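AB hydrolase-1 domain-containing protein (Thermoplasma acidophilum DSM 1728, PDB 3BDI) is an uncharacterized member of the alpha/beta hydrolase superfamily, ABHD14 family, and probably acts as a serine hydrolase on a substrate not yet known. Local coordinates at residues A130-W135 and S184-Y189; T150-G155 and E168-I173. All blocks are in the same frame, centred on the assembly; numbering follows the deposited sequence.

Contact 1 (A130-W135 and S184-Y189)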
loop_
_atom_site.group_PDB
_atom_site.type_symbol
_atom_site.label_atom_id
_atom_site.label_comp_id
_atom_site.label_asym_id
_atom_site.label_seq_id
_atom_site.Cartn_x
_atom_site.Cartn_y
_atom_site.Cartn_z
ATOM N N ALA A 130 -4.781 -2.517 -3.326
ATOM C CA ALA A 130 -4.424 -1.424 -4.222
ATOM C C ALA A 130 -5.631 -0.568 -4.458
ATOM O O ALA A 130 -6.686 -1.049 -4.912
ATOM C CB ALA A 130 -3.872 -1.967 -5.536
ATOM N N VAL A 131 -5.517 0.691 -4.090
ATOM C CA VAL A 131 -6.584 1.666 -4.183
ATOM C C VAL A 131 -6.342 2.484 -5.445
ATOM O O VAL A 131 -5.469 3.353 -5.473
ATOM C CB VAL A 131 -6.645 2.591 -2.955
ATOM C CG1 VAL A 131 -7.955 3.409 -2.929
ATOM C CG2 VAL A 131 -6.507 1.769 -1.650
ATOM N N ALA A 132 -7.096 2.177 -6.512
ATOM C CA ALA A 132 -6.959 2.857 -7.800
ATOM C C ALA A 132 -5.499 3.031 -8.199
ATOM O O ALA A 132 -5.009 4.145 -8.416
ATOM C CB ALA A 132 -7.744 4.155 -7.856
ATOM N N PRO A 133 -4.780 1.909 -8.344
ATOM C CA PRO A 133 -3.352 1.984 -8.658
ATOM C C PRO A 133 -3.016 2.703 -9.933
ATOM O O PRO A 133 -3.610 2.414 -10.976
ATOM C CB PRO A 133 -2.942 0.518 -8.771
ATOM C CG PRO A 133 -4.246 -0.261 -9.009
ATOM C CD PRO A 133 -5.250 0.515 -8.208
ATOM N N ALA A 134 -2.108 3.665 -9.836
ATOM C CA ALA A 134 -1.581 4.433 -10.948
ATOM C C ALA A 134 -0.275 3.816 -11.406
ATOM O O ALA A 134 0.347 3.030 -10.712
ATOM C CB ALA A 134 -1.351 5.862 -10.502
ATOM N N TRP A 135 0.086 4.134 -12.646
ATOM C CA TRP A 135 1.406 3.822 -13.245
ATOM C C TRP A 135 1.657 2.347 -13.590
ATOM O O TRP A 135 2.827 1.940 -13.794
ATOM C CB TRP A 135 2.569 4.358 -12.388
ATOM C CG TRP A 135 2.510 5.827 -12.020
ATOM C CD1 TRP A 135 1.653 6.781 -12.499
ATOM C CD2 TRP A 135 3.392 6.514 -11.103
ATOM N NE1 TRP A 135 1.917 8.002 -11.918
ATOM C CE2 TRP A 135 2.988 7.868 -11.069
ATOM C CE3 TRP A 135 4.475 6.108 -10.309
ATOM C CZ2 TRP A 135 3.635 8.839 -10.279
ATOM C CZ3 TRP A 135 5.131 7.079 -9.516
ATOM C CH2 TRP A 135 4.694 8.431 -9.518
ATOM N N SER A 184 -17.420 8.212 -3.452
ATOM C CA SER A 184 -16.012 8.586 -3.288
ATOM C C SER A 184 -15.354 8.828 -4.625
ATOM O O SER A 184 -15.609 8.112 -5.586
ATOM C CB SER A 184 -15.258 7.476 -2.589
ATOM O OG SER A 184 -13.861 7.798 -2.507
ATOM N N GLY A 185 -14.502 9.834 -4.706
ATOM C CA GLY A 185 -13.510 9.954 -5.805
ATOM C C GLY A 185 -12.258 9.134 -5.524
ATOM O O GLY A 185 -12.309 8.109 -4.849
ATOM N N HIS A 186 -11.124 9.607 -6.009
ATOM C CA HIS A 186 -9.917 8.831 -6.057
ATOM C C HIS A 186 -9.387 8.373 -4.655
ATOM O O HIS A 186 -9.135 7.143 -4.560
ATOM C CB HIS A 186 -8.932 9.576 -6.968
ATOM C CG HIS A 186 -7.638 8.884 -7.232
ATOM N ND1 HIS A 186 -7.543 7.684 -7.908
ATOM C CD2 HIS A 186 -6.373 9.268 -6.959
ATOM C CE1 HIS A 186 -6.263 7.333 -7.974
ATOM N NE2 HIS A 186 -5.538 8.289 -7.430
ATOM N N PRO A 187 -9.210 9.243 -3.609
ATOM C CA PRO A 187 -8.718 8.889 -2.219
ATOM C C PRO A 187 -9.807 8.351 -1.241
ATOM O O PRO A 187 -10.372 9.035 -0.363
ATOM C CB PRO A 187 -8.180 10.209 -1.692
ATOM C CG PRO A 187 -8.895 11.172 -2.358
ATOM C CD PRO A 187 -9.337 10.693 -3.705
ATOM N N VAL A 188 -10.096 7.094 -1.455
ATOM C CA VAL A 188 -11.241 6.508 -0.850
ATOM C C VAL A 188 -11.158 6.487 0.669
ATOM O O VAL A 188 -12.166 6.631 1.380
ATOM C CB VAL A 188 -11.476 5.046 -1.400
ATOM C CG1 VAL A 188 -12.755 4.461 -0.833
ATOM C CG2 VAL A 188 -11.520 5.032 -2.959
ATOM N N TYR A 189 -9.938 6.252 1.152
ATOM C CA TYR A 189 -9.610 6.182 2.578
ATOM C C TYR A 189 -9.711 7.554 3.277
ATOM O O TYR A 189 -9.619 7.633 4.487
ATOM C CB TYR A 189 -8.190 5.551 2.772
ATOM C CG TYR A 189 -7.210 6.223 1.866
ATOM C CD1 TYR A 189 -6.532 7.367 2.248
ATOM C CD2 TYR A 189 -7.045 5.787 0.564
ATOM C CE1 TYR A 189 -5.711 8.043 1.366
ATOM C CE2 TYR A 189 -6.248 6.459 -0.319
ATOM C CZ TYR A 189 -5.570 7.587 0.061
ATOM O OH TYR A 189 -4.782 8.357 -0.773
HETATM O O HOH W 1 -6.344 6.143 -4.423
#
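V131, H186 and A132 carry most of this contact. The methyl CB of A132 packs against the H186 imidazole, 3.5 Å from CE1. The carbonyl O of A132 reaches the same carbon, also at 3.5 Å, but at the ring edge and near its plane. CG of H186 is anti to the backbone N (chi1 -176°), beside its own carbonyl carbon; the CE1 and ND1 side of the ring meets A132. V131 serves the other half. Its CG1 meets CG2 of V188 at 3.9 Å, and the two side chains cross obliquely. The same CG1 lies at the edge of the Y189 ring, 4.3 Å from CD2. F196 of helix 193-205 touches both valines. One water joins the backbones, donating to V131 O at 3.1 Å and to H186 O at 3.0 Å. It also sits over the centre of one imidazole face. Both ring nitrogens are hydrogen-bonded outside the two segments, ND1 to D158 OD2 and NE2 to S108 OG. This is consistent with a Ser-His-Asp triad on the alpha/beta hydrolase fold, with S108 at the nucleophile elbow. A132 thus borders the imidazole and the water ties the H186 backbone to V131, while D158 and S108 hold the ring nitrogens.

Contact 2 (T150-G155 and E168-I173)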
loop_
_atom_site.group_PDB
_atom_site.type_symbol
_atom_site.label_atom_id
_atom_site.label_comp_id
_atom_site.label_asym_id
_atom_site.label_seq_id
_atom_site.Cartn_x
_atom_site.Cartn_y
_atom_site.Cartn_z
ATOM N N THR A 150 -5.695 -10.372 -3.772
ATOM C CA THR A 150 -5.615 -8.956 -4.084
ATOM C C THR A 150 -6.979 -8.292 -3.941
ATOM O O THR A 150 -7.959 -8.810 -4.438
ATOM C CB THR A 150 -5.111 -8.789 -5.541
ATOM O OG1 THR A 150 -3.778 -9.322 -5.663
ATOM C CG2 THR A 150 -5.087 -7.348 -6.004
ATOM N N LEU A 151 -7.034 -7.167 -3.236
ATOM C CA LEU A 151 -8.193 -6.325 -3.160
ATOM C C LEU A 151 -7.910 -5.053 -3.946
ATOM O O LEU A 151 -6.928 -4.355 -3.673
ATOM C CB LEU A 151 -8.486 -5.957 -1.703
ATOM C CG LEU A 151 -9.627 -4.979 -1.415
ATOM C CD1 LEU A 151 -10.943 -5.627 -1.784
ATOM C CD2 LEU A 151 -9.610 -4.514 0.044
ATOM N N LEU A 152 -8.763 -4.787 -4.923
ATOM C CA LEU A 152 -8.773 -3.552 -5.704
ATOM C C LEU A 152 -9.925 -2.706 -5.228
ATOM O O LEU A 152 -11.076 -3.144 -5.184
ATOM C CB LEU A 152 -8.966 -3.893 -7.186
ATOM C CG LEU A 152 -7.870 -4.746 -7.811
ATOM C CD1 LEU A 152 -8.236 -5.208 -9.209
ATOM C CD2 LEU A 152 -6.525 -4.073 -7.870
ATOM N N VAL A 153 -9.630 -1.474 -4.798
ATOM C CA VAL A 153 -10.621 -0.534 -4.273
ATOM C C VAL A 153 -10.642 0.666 -5.176
ATOM O O VAL A 153 -9.608 1.230 -5.468
ATOM C CB VAL A 153 -10.317 -0.115 -2.820
ATOM C CG1 VAL A 153 -11.405 0.822 -2.323
ATOM C CG2 VAL A 153 -10.212 -1.343 -1.891
ATOM N N TRP A 154 -11.832 1.081 -5.603
ATOM C CA TRP A 154 -11.989 2.275 -6.408
ATOM C C TRP A 154 -13.179 3.053 -5.883
ATOM O O TRP A 154 -14.181 2.469 -5.491
ATOM C CB TRP A 154 -12.296 1.939 -7.886
ATOM C CG TRP A 154 -11.264 2.306 -8.901
ATOM C CD1 TRP A 154 -11.210 3.448 -9.683
ATOM C CD2 TRP A 154 -10.178 1.496 -9.318
ATOM N NE1 TRP A 154 -10.160 3.387 -10.528
ATOM C CE2 TRP A 154 -9.508 2.193 -10.348
ATOM C CE3 TRP A 154 -9.705 0.247 -8.926
ATOM C CZ2 TRP A 154 -8.391 1.640 -11.007
ATOM C CZ3 TRP A 154 -8.625 -0.290 -9.568
ATOM C CH2 TRP A 154 -7.976 0.408 -10.587
ATOM N N GLY A 155 -13.106 4.367 -5.950
ATOM C CA GLY A 155 -14.275 5.212 -5.759
ATOM C C GLY A 155 -15.116 5.314 -7.019
ATOM O O GLY A 155 -14.570 5.385 -8.107
ATOM N N GLU A 168 -10.839 -4.033 -15.814
ATOM C CA GLU A 168 -9.757 -4.669 -16.521
ATOM C C GLU A 168 -8.706 -5.280 -15.573
ATOM O O GLU A 168 -8.313 -6.426 -15.684
ATOM C CB GLU A 168 -9.109 -3.699 -17.475
ATOM C CG GLU A 168 -8.217 -4.442 -18.425
ATOM C CD GLU A 168 -7.546 -3.576 -19.439
ATOM O OE1 GLU A 168 -7.802 -2.344 -19.445
ATOM O OE2 GLU A 168 -6.767 -4.167 -20.225
ATOM N N TYR A 169 -8.266 -4.528 -14.565
ATOM C CA TYR A 169 -7.294 -5.083 -13.639
ATOM C C TYR A 169 -7.882 -6.243 -12.846
ATOM O O TYR A 169 -7.157 -7.180 -12.503
ATOM C CB TYR A 169 -6.786 -3.998 -12.688
ATOM C CG TYR A 169 -5.925 -2.925 -13.297
ATOM C CD1 TYR A 169 -5.446 -3.006 -14.608
ATOM C CD2 TYR A 169 -5.561 -1.803 -12.545
ATOM C CE1 TYR A 169 -4.647 -2.001 -15.146
ATOM C CE2 TYR A 169 -4.779 -0.816 -13.069
ATOM C CZ TYR A 169 -4.318 -0.896 -14.371
ATOM O OH TYR A 169 -3.525 0.102 -14.896
ATOM N N ALA A 170 -9.182 -6.201 -12.561
ATOM C CA ALA A 170 -9.837 -7.258 -11.811
ATOM C C ALA A 170 -9.858 -8.557 -12.619
ATOM O O ALA A 170 -9.785 -9.655 -12.073
ATOM C CB ALA A 170 -11.247 -6.848 -11.456
ATOM N N SER A 171 -9.952 -8.408 -13.916
ATOM C CA SER A 171 -9.882 -9.582 -14.800
ATOM C C SER A 171 -8.479 -10.151 -14.927
ATOM O O SER A 171 -8.269 -11.375 -14.974
ATOM C CB SER A 171 -10.344 -9.160 -16.182
ATOM O OG SER A 171 -11.639 -8.628 -16.150
ATOM N N ILE A 172 -7.499 -9.277 -15.047
ATOM C CA ILE A 172 -6.117 -9.682 -15.164
ATOM C C ILE A 172 -5.622 -10.427 -13.914
ATOM O O ILE A 172 -4.912 -11.437 -14.022
ATOM C CB ILE A 172 -5.206 -8.452 -15.476
ATOM C CG1 ILE A 172 -5.569 -7.882 -16.856
ATOM C CG2 ILE A 172 -3.735 -8.805 -15.409
ATOM C CD1 ILE A 172 -4.992 -6.486 -17.127
ATOM N N ILE A 173 -5.915 -9.913 -12.719
ATOM C CA ILE A 173 -5.400 -10.542 -11.502
ATOM C C ILE A 173 -6.424 -11.558 -11.017
ATOM O O ILE A 173 -7.470 -11.236 -10.517
ATOM C CB ILE A 173 -5.081 -9.474 -10.399
ATOM C CG1 ILE A 173 -4.082 -8.470 -10.944
ATOM C CG2 ILE A 173 -4.555 -10.158 -9.177
ATOM C CD1 ILE A 173 -3.819 -7.258 -9.992
#
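L152 of the strand packs its CD1 methyl straight onto the helix backbone. CD1 is 3.6 Å from A170 N, and it also touches CB of Y169 and CB of A170. This is the close middle of the contact, and the largest share of buried surface belongs to L152. I173 and T150 close one end. There the CG2 methyl of I173 sits 3.7 Å from OG1 of T150, and the two side chains cross at about a right angle. That contact is van der Waals only; the T150 hydroxyl is hydrogen-bonded to Q148 O. At the other end W154 and Y169 touch through one pair of ring atoms, CH2 of W154 and CD2 of Y169, 3.8 Å apart. Y169 CD2 lies at the indole edge, near its plane. W154 NE1 is hydrogen-bonded to V161 O. The solvent side of the helix is looser. S171 is exposed and points away from the strand. E168 lies at the flank, is partly exposed, and its OE2 forms a salt bridge with K140 NZ. The axes of segments 150-155 and 168-172 run antiparallel, at 175°, and approach to 9.7 Å. They belong to the first two elements of the right-handed beta-alpha-beta crossover made by strand 150-155, helix 163-172 and strand 177-181. In the sheet, strand 150-155 lies between strands 125-131 and 177-181. L178 of the latter touches both L152 and A170, while M143 of helix 140-143 touches Y169.

Both contacts are buried, and both reach the same sheet through the neighbouring strands 125-131 and 150-155. Backbone bonds tie them together: A130 N lies 2.8 Å from L151 O, and A132 N lies 2.9 Å from V153 O. P133 also packs on W154, and V188 on G155. Along the chain, contact 2 is nested within the loop closed by contact 1. Their chemistry differs with place. Contact 1 lies at the end of a strand, where a water and a probable catalytic histidine join the apolar groups. Contact 2 is almost wholly apolar and packs a helix on the sheet, with a solvent-facing side on that helix.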